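Local coordinates for SnoaL-like domain-containing protein (Agrobacterium tumefaciens str. C58, PDB 3DXO) that is of unknown function but belongs to the SnoaL-like family of the NTF2 clan and is a putative isomerase, at residues Gly64-Ala70 and Ser83-Pro89; Ala95-Val100 and Val112-Asp117; Ala15-Asn21 and Met54-Gln60. All coordinates share one frame; numbering follows the deposited sequence. Where two conformers were deposited one is given.

Contact 1: residues Gly64-Ala70 and Ser83-Pro89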
loop_
_atom_site.group_PDB
_atom_site.type_symbol
_atom_site.label_atom_id
_atom_site.label_comp_id
_atom_site.label_asym_id
_atom_site.label_seq_id
_atom_site.Cartn_x
_atom_site.Cartn_y
_atom_site.Cartn_z
ATOM N N GLY B 64 -10.828 -18.529 16.550
ATOM C CA GLY B 64 -11.338 -19.375 15.482
ATOM C C GLY B 64 -11.276 -18.739 14.095
ATOM O O GLY B 64 -11.428 -19.450 13.088
ATOM N N TYR B 65 -11.046 -17.424 13.999
ATOM C CA TYR B 65 -10.977 -16.770 12.693
ATOM C C TYR B 65 -9.692 -17.118 11.945
ATOM O O TYR B 65 -8.721 -17.540 12.538
ATOM C CB TYR B 65 -11.157 -15.258 12.813
ATOM C CG TYR B 65 -12.606 -14.856 13.106
ATOM C CD1 TYR B 65 -13.139 -15.006 14.370
ATOM C CD2 TYR B 65 -13.447 -14.368 12.101
ATOM C CE1 TYR B 65 -14.455 -14.697 14.634
ATOM C CE2 TYR B 65 -14.770 -14.037 12.371
ATOM C CZ TYR B 65 -15.267 -14.201 13.635
ATOM O OH TYR B 65 -16.573 -13.877 13.934
ATOM N N ARG B 66 -9.718 -17.018 10.623
ATOM C CA ARG B 66 -8.552 -17.309 9.822
ATOM C C ARG B 66 -8.363 -16.226 8.787
ATOM O O ARG B 66 -9.293 -15.509 8.464
ATOM C CB ARG B 66 -8.764 -18.602 9.113
ATOM C CG ARG B 66 -8.692 -19.810 9.964
ATOM C CD ARG B 66 -9.463 -20.928 9.303
ATOM N NE ARG B 66 -9.049 -21.026 7.911
ATOM C CZ ARG B 66 -9.813 -21.498 6.926
ATOM N NH1 ARG B 66 -11.084 -21.903 7.176
ATOM N NH2 ARG B 66 -9.307 -21.536 5.676
ATOM N N PHE B 67 -7.155 -16.124 8.249
ATOM C CA PHE B 67 -6.821 -15.120 7.221
ATOM C C PHE B 67 -6.365 -15.857 5.960
ATOM O O PHE B 67 -5.291 -16.412 5.959
ATOM C CB PHE B 67 -5.722 -14.188 7.765
ATOM C CG PHE B 67 -6.032 -13.640 9.125
ATOM C CD1 PHE B 67 -5.666 -14.332 10.262
ATOM C CD2 PHE B 67 -6.751 -12.482 9.264
ATOM C CE1 PHE B 67 -5.976 -13.852 11.529
ATOM C CE2 PHE B 67 -7.066 -11.978 10.530
ATOM C CZ PHE B 67 -6.683 -12.668 11.661
ATOM N N VAL B 68 -7.173 -15.853 4.905
ATOM C CA VAL B 68 -6.882 -16.617 3.711
ATOM C C VAL B 68 -6.539 -15.688 2.557
ATOM O O VAL B 68 -7.217 -14.684 2.306
ATOM C CB VAL B 68 -8.095 -17.488 3.332
ATOM C CG1 VAL B 68 -7.814 -18.275 2.096
ATOM C CG2 VAL B 68 -8.470 -18.376 4.494
ATOM N N LEU B 69 -5.498 -16.060 1.828
ATOM C CA LEU B 69 -5.012 -15.258 0.734
ATOM C C LEU B 69 -6.098 -15.150 -0.340
ATOM O O LEU B 69 -6.828 -16.097 -0.560
ATOM C CB LEU B 69 -3.732 -15.887 0.177
ATOM C CG LEU B 69 -2.858 -15.161 -0.849
ATOM C CD1 LEU B 69 -2.222 -13.880 -0.285
ATOM C CD2 LEU B 69 -1.791 -16.129 -1.305
ATOM N N ALA B 70 -6.225 -13.965 -0.936
ATOM C CA ALA B 70 -7.171 -13.670 -2.005
ATOM C C ALA B 70 -6.365 -13.099 -3.171
ATOM O O ALA B 70 -5.491 -12.259 -2.983
ATOM C CB ALA B 70 -8.207 -12.671 -1.545
ATOM N N SER B 83 -3.707 -9.360 -0.802
ATOM C CA SER B 83 -4.977 -9.239 -0.089
ATOM C C SER B 83 -5.395 -10.570 0.504
ATOM O O SER B 83 -4.963 -11.624 0.046
ATOM C CB SER B 83 -6.066 -8.665 -0.979
ATOM O OG SER B 83 -5.759 -7.309 -1.254
ATOM N N TRP B 84 -6.216 -10.492 1.555
ATOM C CA TRP B 84 -6.672 -11.668 2.271
ATOM C C TRP B 84 -8.101 -11.461 2.742
ATOM O O TRP B 84 -8.534 -10.334 2.867
ATOM C CB TRP B 84 -5.759 -11.934 3.482
ATOM C CG TRP B 84 -5.640 -10.750 4.344
ATOM C CD1 TRP B 84 -4.668 -9.804 4.282
ATOM C CD2 TRP B 84 -6.558 -10.323 5.374
ATOM N NE1 TRP B 84 -4.897 -8.835 5.233
ATOM C CE2 TRP B 84 -6.056 -9.119 5.906
ATOM C CE3 TRP B 84 -7.745 -10.842 5.891
ATOM C CZ2 TRP B 84 -6.713 -8.399 6.918
ATOM C CZ3 TRP B 84 -8.397 -10.135 6.920
ATOM C CH2 TRP B 84 -7.870 -8.927 7.418
ATOM N N ARG B 85 -8.795 -12.560 3.025
ATOM C CA ARG B 85 -10.156 -12.558 3.513
ATOM C C ARG B 85 -10.178 -13.128 4.931
ATOM O O ARG B 85 -9.388 -14.020 5.260
ATOM C CB ARG B 85 -11.024 -13.451 2.616
ATOM C CG ARG B 85 -11.050 -13.114 1.118
ATOM C CD ARG B 85 -11.439 -11.665 0.864
ATOM N NE ARG B 85 -12.734 -11.355 1.442
ATOM C CZ ARG B 85 -13.198 -10.130 1.626
ATOM N NH1 ARG B 85 -12.463 -9.089 1.276
ATOM N NH2 ARG B 85 -14.390 -9.947 2.186
ATOM N N LEU B 86 -11.081 -12.617 5.763
ATOM C CA LEU B 86 -11.234 -13.088 7.131
ATOM C C LEU B 86 -12.359 -14.091 7.153
ATOM O O LEU B 86 -13.501 -13.728 6.889
ATOM C CB LEU B 86 -11.564 -11.921 8.079
ATOM C CG LEU B 86 -11.673 -12.143 9.595
ATOM C CD1 LEU B 86 -10.401 -12.704 10.181
ATOM C CD2 LEU B 86 -12.035 -10.839 10.258
ATOM N N ILE B 87 -12.026 -15.348 7.478
ATOM C CA ILE B 87 -12.992 -16.454 7.533
ATOM C C ILE B 87 -13.369 -16.860 8.986
ATOM O O ILE B 87 -12.525 -17.114 9.864
ATOM C CB ILE B 87 -12.512 -17.683 6.707
ATOM C CG1 ILE B 87 -12.106 -17.273 5.265
ATOM C CG2 ILE B 87 -13.587 -18.762 6.683
ATOM C CD1 ILE B 87 -13.148 -16.564 4.440
ATOM N N SER B 88 -14.680 -16.894 9.196
ATOM C CA SER B 88 -15.324 -17.213 10.460
ATOM C C SER B 88 -15.104 -18.675 10.810
ATOM O O SER B 88 -14.817 -19.482 9.932
ATOM C CB SER B 88 -16.821 -16.911 10.274
ATOM O OG SER B 88 -17.659 -17.553 11.199
ATOM N N PRO B 89 -15.197 -19.030 12.106
ATOM C CA PRO B 89 -15.103 -20.432 12.477
ATOM C C PRO B 89 -16.036 -21.326 11.659
ATOM O O PRO B 89 -15.639 -22.420 11.263
ATOM C CB PRO B 89 -15.484 -20.408 13.944
ATOM C CG PRO B 89 -14.991 -19.079 14.406
ATOM C CD PRO B 89 -15.316 -18.162 13.292
#
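Phe-67 and Leu-86 project from the same face of an antiparallel ladder and lie side by side, the methyl CD1 of Leu-86 resting 3.4 Å from CE2 of the Phe-67 ring. The ring turns its rim, near CD2, onto the six-membered ring of Trp-84 in a T-shaped pair with planes at 79° and centroids 5.4 Å apart. With its CG between the backbone N and the carbonyl carbon (chi1 54°), Trp-84 carries its indole along the strand, a face turned to Phe-67. Leu-86 is a bump between Phe-67 and Tyr-65: its CD1 also meets CB of Tyr-65 at 3.7 Å. At the open end of the ladder Pro-89 lays CD over the centre of the Tyr-65 ring, 3.9 Å from the centroid, a CH-pi contact. On the reverse face Ile-87 is the central bump, with CG1 3.9 Å from CG2 of Val-68 and its CB over one face of the Arg-66 guanidinium; farther along, the Ala-70 methyl rests against CG of Arg-85. Arg-66 with Ile-87 and Val-68 with Arg-85 are hydrogen-bonded pairs, each held by two N-H...O=C bonds; between them Phe-67 and Leu-86 form a non-hydrogen-bonded pair. The two strands, 66-76 and 79-87, make a beta hairpin at one margin of the chain's curved sheet. Strand 93-103 continues the sheet beyond 79-87, where Trp-84 NE1 bonds to Asp-99 and Arg-85 makes a salt bridge to Asp-93, while helix 3-17 packs against Phe-67 and Leu-69 through Leu-13.

Contact 2: residues Ala95-Val100 and Val112-Asp117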
loop_
_atom_site.group_PDB
_atom_site.type_symbol
_atom_site.label_atom_id
_atom_site.label_comp_id
_atom_site.label_asym_id
_atom_site.label_seq_id
_atom_site.Cartn_x
_atom_site.Cartn_y
_atom_site.Cartn_z
ATOM N N ALA B 95 -15.111 -10.420 6.065
ATOM C CA ALA B 95 -14.424 -9.197 5.686
ATOM C C ALA B 95 -13.059 -9.512 5.083
ATOM O O ALA B 95 -12.728 -10.672 4.792
ATOM C CB ALA B 95 -14.257 -8.294 6.893
ATOM N N GLY B 96 -12.253 -8.473 4.887
ATOM C CA GLY B 96 -10.901 -8.679 4.393
ATOM C C GLY B 96 -9.987 -7.494 4.589
ATOM O O GLY B 96 -10.399 -6.442 5.129
ATOM N N GLY B 97 -8.744 -7.668 4.131
ATOM C CA GLY B 97 -7.764 -6.576 4.104
ATOM C C GLY B 97 -6.797 -6.650 2.938
ATOM O O GLY B 97 -6.865 -7.576 2.113
ATOM N N THR B 98 -5.937 -5.632 2.861
ATOM C CA THR B 98 -4.872 -5.546 1.871
ATOM C C THR B 98 -3.647 -4.989 2.581
ATOM O O THR B 98 -3.779 -4.088 3.400
ATOM C CB THR B 98 -5.271 -4.653 0.690
ATOM O OG1 THR B 98 -6.387 -5.265 0.033
ATOM C CG2 THR B 98 -4.123 -4.491 -0.303
ATOM N N ASP B 99 -2.465 -5.520 2.277
ATOM C CA ASP B 99 -1.252 -5.043 2.924
ATOM C C ASP B 99 -0.133 -4.733 1.941
ATOM O O ASP B 99 -0.037 -5.337 0.857
ATOM C CB ASP B 99 -0.687 -6.107 3.872
ATOM C CG ASP B 99 -1.645 -6.507 4.961
ATOM O OD1 ASP B 99 -1.805 -5.761 5.959
ATOM O OD2 ASP B 99 -2.183 -7.631 4.835
ATOM N N VAL B 100 0.727 -3.800 2.353
ATOM C CA VAL B 100 1.943 -3.490 1.627
ATOM C C VAL B 100 3.052 -3.820 2.620
ATOM O O VAL B 100 3.086 -3.257 3.699
ATOM C CB VAL B 100 1.989 -2.050 1.146
ATOM C CG1 VAL B 100 3.320 -1.776 0.405
ATOM C CG2 VAL B 100 0.815 -1.819 0.227
ATOM N N VAL B 112 5.112 -2.748 7.538
ATOM C CA VAL B 112 3.841 -3.210 6.985
ATOM C C VAL B 112 2.735 -2.193 7.207
ATOM O O VAL B 112 2.563 -1.682 8.310
ATOM C CB VAL B 112 3.383 -4.530 7.585
ATOM C CG1 VAL B 112 1.969 -4.859 7.074
ATOM C CG2 VAL B 112 4.380 -5.656 7.237
ATOM N N VAL B 113 1.996 -1.888 6.153
ATOM C CA VAL B 113 0.893 -0.971 6.260
ATOM C C VAL B 113 -0.347 -1.694 5.726
ATOM O O VAL B 113 -0.412 -2.011 4.552
ATOM C CB VAL B 113 1.155 0.363 5.491
ATOM C CG1 VAL B 113 -0.065 1.268 5.540
ATOM C CG2 VAL B 113 2.372 1.095 6.058
ATOM N N GLY B 114 -1.331 -1.933 6.596
ATOM C CA GLY B 114 -2.557 -2.627 6.221
ATOM C C GLY B 114 -3.782 -1.745 6.085
ATOM O O GLY B 114 -3.855 -0.670 6.693
ATOM N N PHE B 115 -4.742 -2.199 5.274
ATOM C CA PHE B 115 -6.016 -1.500 5.042
ATOM C C PHE B 115 -7.182 -2.515 5.092
ATOM O O PHE B 115 -6.978 -3.685 4.885
ATOM C CB PHE B 115 -5.994 -0.799 3.688
ATOM C CG PHE B 115 -4.896 0.219 3.539
ATOM C CD1 PHE B 115 -3.634 -0.153 3.083
ATOM C CD2 PHE B 115 -5.131 1.553 3.849
ATOM C CE1 PHE B 115 -2.615 0.784 2.951
ATOM C CE2 PHE B 115 -4.130 2.501 3.703
ATOM C CZ PHE B 115 -2.858 2.116 3.245
ATOM N N LEU B 116 -8.398 -2.067 5.375
ATOM C CA LEU B 116 -9.557 -2.961 5.432
ATOM C C LEU B 116 -10.389 -2.868 4.161
ATOM O O LEU B 116 -10.484 -1.799 3.564
ATOM C CB LEU B 116 -10.426 -2.649 6.648
ATOM C CG LEU B 116 -9.795 -3.148 7.959
ATOM C CD1 LEU B 116 -10.544 -2.492 9.154
ATOM C CD2 LEU B 116 -9.703 -4.741 8.118
ATOM N N ASP B 117 -10.969 -4.009 3.780
ATOM C CA ASP B 117 -11.812 -4.163 2.604
ATOM C C ASP B 117 -13.151 -4.807 2.986
ATOM O O ASP B 117 -13.194 -5.643 3.869
ATOM C CB ASP B 117 -11.140 -5.095 1.576
ATOM C CG ASP B 117 -9.732 -4.677 1.234
ATOM O OD1 ASP B 117 -9.525 -3.460 1.084
ATOM O OD2 ASP B 117 -8.838 -5.545 1.095
#
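The Phe-115 ring has the carbonyl oxygen of Thr-98 at its edge, near its plane, with CD1 at 4.0 Å from that O. A second flat group, the Asp-117 carboxylate, crosses the Thr-98 side chain at about a right angle and takes the Thr-98 hydroxyl on the syn lone pair of OD2, OG1 to OD2 being 2.7 Å. Thr-98 and Asp-117 project from the same face, and chi1 -63° sets OG1 of Thr-98 anti to the carbonyl carbon, within reach of OD2. These strands, 93-103 and 109-117, form an antiparallel beta hairpin in the curved sheet of the NTF2-like fold. Its face bearing Thr-98, Val-100, Val-113 and Phe-115 packs on the second subunit, whose His-76 meets the Phe-115 ring with planes at about 45° and whose Arg-81 makes a salt bridge to Asp-117 OD1. Thr-98 and Phe-115 are a hydrogen-bonded pair, with Phe-115 N reaching Thr-98 O at 2.8 Å; Val-100 and Val-113 form another. On the reverse face Asp-99 OD1 lies 3.2 Å from CA of Gly-114. Strand 79-87 supplies further partners, Ser-83 OG to the Thr-98 hydroxyl and Trp-84 NE1 to Asp-99 OD2. Gly-97 and Leu-116 bring their CA atoms to 4.2 Å, and CD2 of Leu-116 reaches across to 3.5 Å from Gly-96 O.

Contact 3: residues Ala15-Asn21 and Met54-Gln60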
loop_
_atom_site.group_PDB
_atom_site.type_symbol
_atom_site.label_atom_id
_atom_site.label_comp_id
_atom_site.label_asym_id
_atom_site.label_seq_id
_atom_site.Cartn_x
_atom_site.Cartn_y
_atom_site.Cartn_z
ATOM N N ALA B 15 2.214 -16.583 9.979
ATOM C CA ALA B 15 2.399 -16.050 11.303
ATOM C C ALA B 15 1.044 -15.684 11.877
ATOM O O ALA B 15 0.805 -15.975 13.019
ATOM C CB ALA B 15 3.335 -14.845 11.291
ATOM N N TRP B 16 0.161 -15.052 11.106
ATOM C CA TRP B 16 -1.157 -14.674 11.643
ATOM C C TRP B 16 -2.060 -15.871 11.908
ATOM O O TRP B 16 -2.950 -15.803 12.725
ATOM C CB TRP B 16 -1.895 -13.696 10.721
ATOM C CG TRP B 16 -1.422 -12.297 10.852
ATOM C CD1 TRP B 16 -0.403 -11.719 10.173
ATOM C CD2 TRP B 16 -1.938 -11.292 11.739
ATOM N NE1 TRP B 16 -0.259 -10.407 10.559
ATOM C CE2 TRP B 16 -1.184 -10.118 11.521
ATOM C CE3 TRP B 16 -2.997 -11.253 12.651
ATOM C CZ2 TRP B 16 -1.433 -8.934 12.197
ATOM C CZ3 TRP B 16 -3.248 -10.079 13.327
ATOM C CH2 TRP B 16 -2.467 -8.936 13.109
ATOM N N ASN B 17 -1.850 -16.962 11.200
ATOM C CA ASN B 17 -2.703 -18.143 11.353
ATOM C C ASN B 17 -2.169 -19.181 12.300
ATOM O O ASN B 17 -2.791 -20.215 12.503
ATOM C CB ASN B 17 -2.913 -18.797 9.991
ATOM C CG ASN B 17 -3.845 -18.024 9.132
ATOM O OD1 ASN B 17 -4.927 -17.633 9.576
ATOM N ND2 ASN B 17 -3.463 -17.825 7.869
ATOM N N GLU B 18 -0.978 -18.935 12.830
ATOM C CA GLU B 18 -0.360 -19.849 13.765
ATOM C C GLU B 18 -1.113 -19.795 15.100
ATOM O O GLU B 18 -1.261 -18.741 15.762
ATOM C CB GLU B 18 1.122 -19.551 13.928
ATOM C CG GLU B 18 1.784 -20.353 15.027
ATOM C CD GLU B 18 1.586 -21.853 14.893
ATOM O OE1 GLU B 18 1.671 -22.370 13.789
ATOM O OE2 GLU B 18 1.352 -22.529 15.897
ATOM N N GLU B 19 -1.574 -20.981 15.459
ATOM C CA GLU B 19 -2.365 -21.253 16.648
ATOM C C GLU B 19 -1.565 -21.116 17.965
ATOM O O GLU B 19 -2.046 -20.559 18.929
ATOM C CB GLU B 19 -2.944 -22.655 16.440
ATOM C CG GLU B 19 -3.750 -23.210 17.509
ATOM C CD GLU B 19 -2.936 -23.956 18.559
ATOM O OE1 GLU B 19 -1.983 -24.695 18.244
ATOM O OE2 GLU B 19 -3.318 -23.816 19.737
ATOM N N ASP B 20 -0.333 -21.609 17.984
ATOM C CA ASP B 20 0.503 -21.597 19.190
ATOM C C ASP B 20 1.276 -20.296 19.301
ATOM O O ASP B 20 1.933 -19.878 18.348
ATOM C CB ASP B 20 1.478 -22.728 19.134
ATOM C CG ASP B 20 2.145 -22.959 20.429
ATOM O OD1 ASP B 20 1.471 -23.383 21.378
ATOM O OD2 ASP B 20 3.359 -22.787 20.494
ATOM N N ASN B 21 1.215 -19.651 20.456
ATOM C CA ASN B 21 1.898 -18.373 20.668
ATOM C C ASN B 21 3.437 -18.530 20.559
ATOM O O ASN B 21 4.120 -17.688 19.980
ATOM C CB ASN B 21 1.461 -17.716 22.007
ATOM C CG ASN B 21 -0.030 -17.214 22.003
ATOM O OD1 ASN B 21 -0.516 -16.614 21.025
ATOM N ND2 ASN B 21 -0.732 -17.428 23.126
HETATM N N MSE B 54 1.082 -8.169 19.521
HETATM C CA MSE B 54 -0.052 -7.621 18.776
HETATM C C MSE B 54 -0.896 -8.714 18.110
HETATM O O MSE B 54 -2.106 -8.738 18.281
HETATM C CB MSE B 54 0.459 -6.654 17.717
HETATM C CG MSE B 54 -0.570 -5.793 17.067
HETATM SE SE MSE B 54 0.225 -4.954 15.533
HETATM C CE MSE B 54 0.379 -6.471 14.454
ATOM N N ILE B 55 -0.255 -9.617 17.375
ATOM C CA ILE B 55 -0.972 -10.688 16.692
ATOM C C ILE B 55 -1.712 -11.566 17.692
ATOM O O ILE B 55 -2.838 -11.947 17.485
ATOM C CB ILE B 55 -0.028 -11.566 15.840
ATOM C CG1 ILE B 55 0.587 -10.737 14.697
ATOM C CG2 ILE B 55 -0.808 -12.786 15.267
ATOM C CD1 ILE B 55 1.764 -11.372 13.991
ATOM N N GLU B 56 -1.071 -11.882 18.798
ATOM C CA GLU B 56 -1.712 -12.670 19.820
ATOM C C GLU B 56 -2.934 -11.971 20.402
ATOM O O GLU B 56 -3.949 -12.630 20.632
ATOM C CB GLU B 56 -0.757 -12.963 20.942
ATOM C CG GLU B 56 -1.425 -13.770 22.051
ATOM C CD GLU B 56 -0.439 -14.244 23.085
ATOM O OE1 GLU B 56 0.693 -14.573 22.717
ATOM O OE2 GLU B 56 -0.770 -14.298 24.261
ATOM N N ALA B 57 -2.834 -10.667 20.681
ATOM C CA ALA B 57 -3.968 -9.903 21.217
ATOM C C ALA B 57 -5.124 -9.912 20.205
ATOM O O ALA B 57 -6.275 -10.107 20.580
ATOM C CB ALA B 57 -3.553 -8.479 21.571
ATOM N N ALA B 58 -4.798 -9.726 18.928
ATOM C CA ALA B 58 -5.772 -9.718 17.833
ATOM C C ALA B 58 -6.560 -11.027 17.783
ATOM O O ALA B 58 -7.794 -11.049 17.731
ATOM C CB ALA B 58 -5.051 -9.479 16.504
ATOM N N ARG B 59 -5.824 -12.120 17.831
ATOM C CA ARG B 59 -6.425 -13.438 17.788
ATOM C C ARG B 59 -7.246 -13.763 18.993
ATOM O O ARG B 59 -8.252 -14.445 18.854
ATOM C CB ARG B 59 -5.367 -14.500 17.573
ATOM C CG ARG B 59 -4.815 -14.459 16.132
ATOM C CD ARG B 59 -3.645 -15.349 15.989
ATOM N NE ARG B 59 -3.958 -16.695 16.462
ATOM C CZ ARG B 59 -4.418 -17.691 15.706
ATOM N NH1 ARG B 59 -4.570 -17.556 14.403
ATOM N NH2 ARG B 59 -4.695 -18.853 16.271
ATOM N N GLN B 60 -6.855 -13.278 20.165
ATOM C CA GLN B 60 -7.672 -13.493 21.356
ATOM C C GLN B 60 -9.023 -12.807 21.215
ATOM O O GLN B 60 -10.009 -13.300 21.746
ATOM C CB GLN B 60 -6.935 -13.106 22.637
ATOM C CG GLN B 60 -5.773 -14.086 22.856
ATOM C CD GLN B 60 -4.992 -13.945 24.160
ATOM O OE1 GLN B 60 -5.356 -13.200 25.067
ATOM N NE2 GLN B 60 -3.915 -14.692 24.251
#
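Trp-16 lies with one face of its indole on Ile-55, whose CG1 sits 3.7 Å from the centroid of the six-membered ring and 12° off its normal, a CH-pi contact. This is the meeting of helix 3-17 with helix 47-61, two of the helices that accompany the curved sheet in the NTF2-like fold. The ring is engaged at three further points: CG2 of Ile-55 reaches CE3, the Ala-58 methyl comes to CZ3 at the ring edge, 3.7 Å away, and the terminal methyl CE of Met-54, a selenomethionine, approaches CZ2 at 3.8 Å. Met-54 carries its CG anti to the backbone N (chi1 -167°) and bends only at its last torsion, which brings CE to the indole. Beyond this apolar patch Arg-59 reaches across to the chain leaving helix 3-17. Its NH1 donates to the carbonyl oxygen of Trp-16 at 2.9 Å, in the carbonyl plane and on a lone pair, although that oxygen lies 25° out of the guanidinium plane. Glu-18 O stands over the centre of one guanidinium face, 3.3 Å above it, so the group meets one carbonyl oxygen near its edge and another over a face; these oxygens probably help to offset its charge, the more so as the like-charged Arg-24 lies close to NE. Within the loop that follows, Glu-18 OE2 accepts the N-H of Asp-20, and Asp-20 in turn N-caps helix 21-31 through Arg-23 N. Farther out, Phe-67 meets the Trp-16 ring edge-to-face, Tyr-38 touches both Trp-16 and Met-54, and Asn-17 ties the helix end to the sheet, its ND2 donating to the carbonyl oxygen of Phe-67.

Contacts 1 and 2 are successive hairpins of one sheet, joined where strand 79-87 of contact 1 lies beside strand 93-103 of contact 2; there Leu-86 N lies 2.7 Å from Ala-95 O, a probable hydrogen bond. Contact 1 is largely a surface ladder with an aromatic and aliphatic face; contact 2 is more buried, rich in glycine, and uses a carboxylate and hydroxyl where the second subunit packs. Contact 3 is also partly buried but joins helices, through an indole patch and an arginine on backbone carbonyls. It meets contact 1 through Asn-17 and Phe-67, yet stays about 7 Å from contact 2 at the nearest atoms.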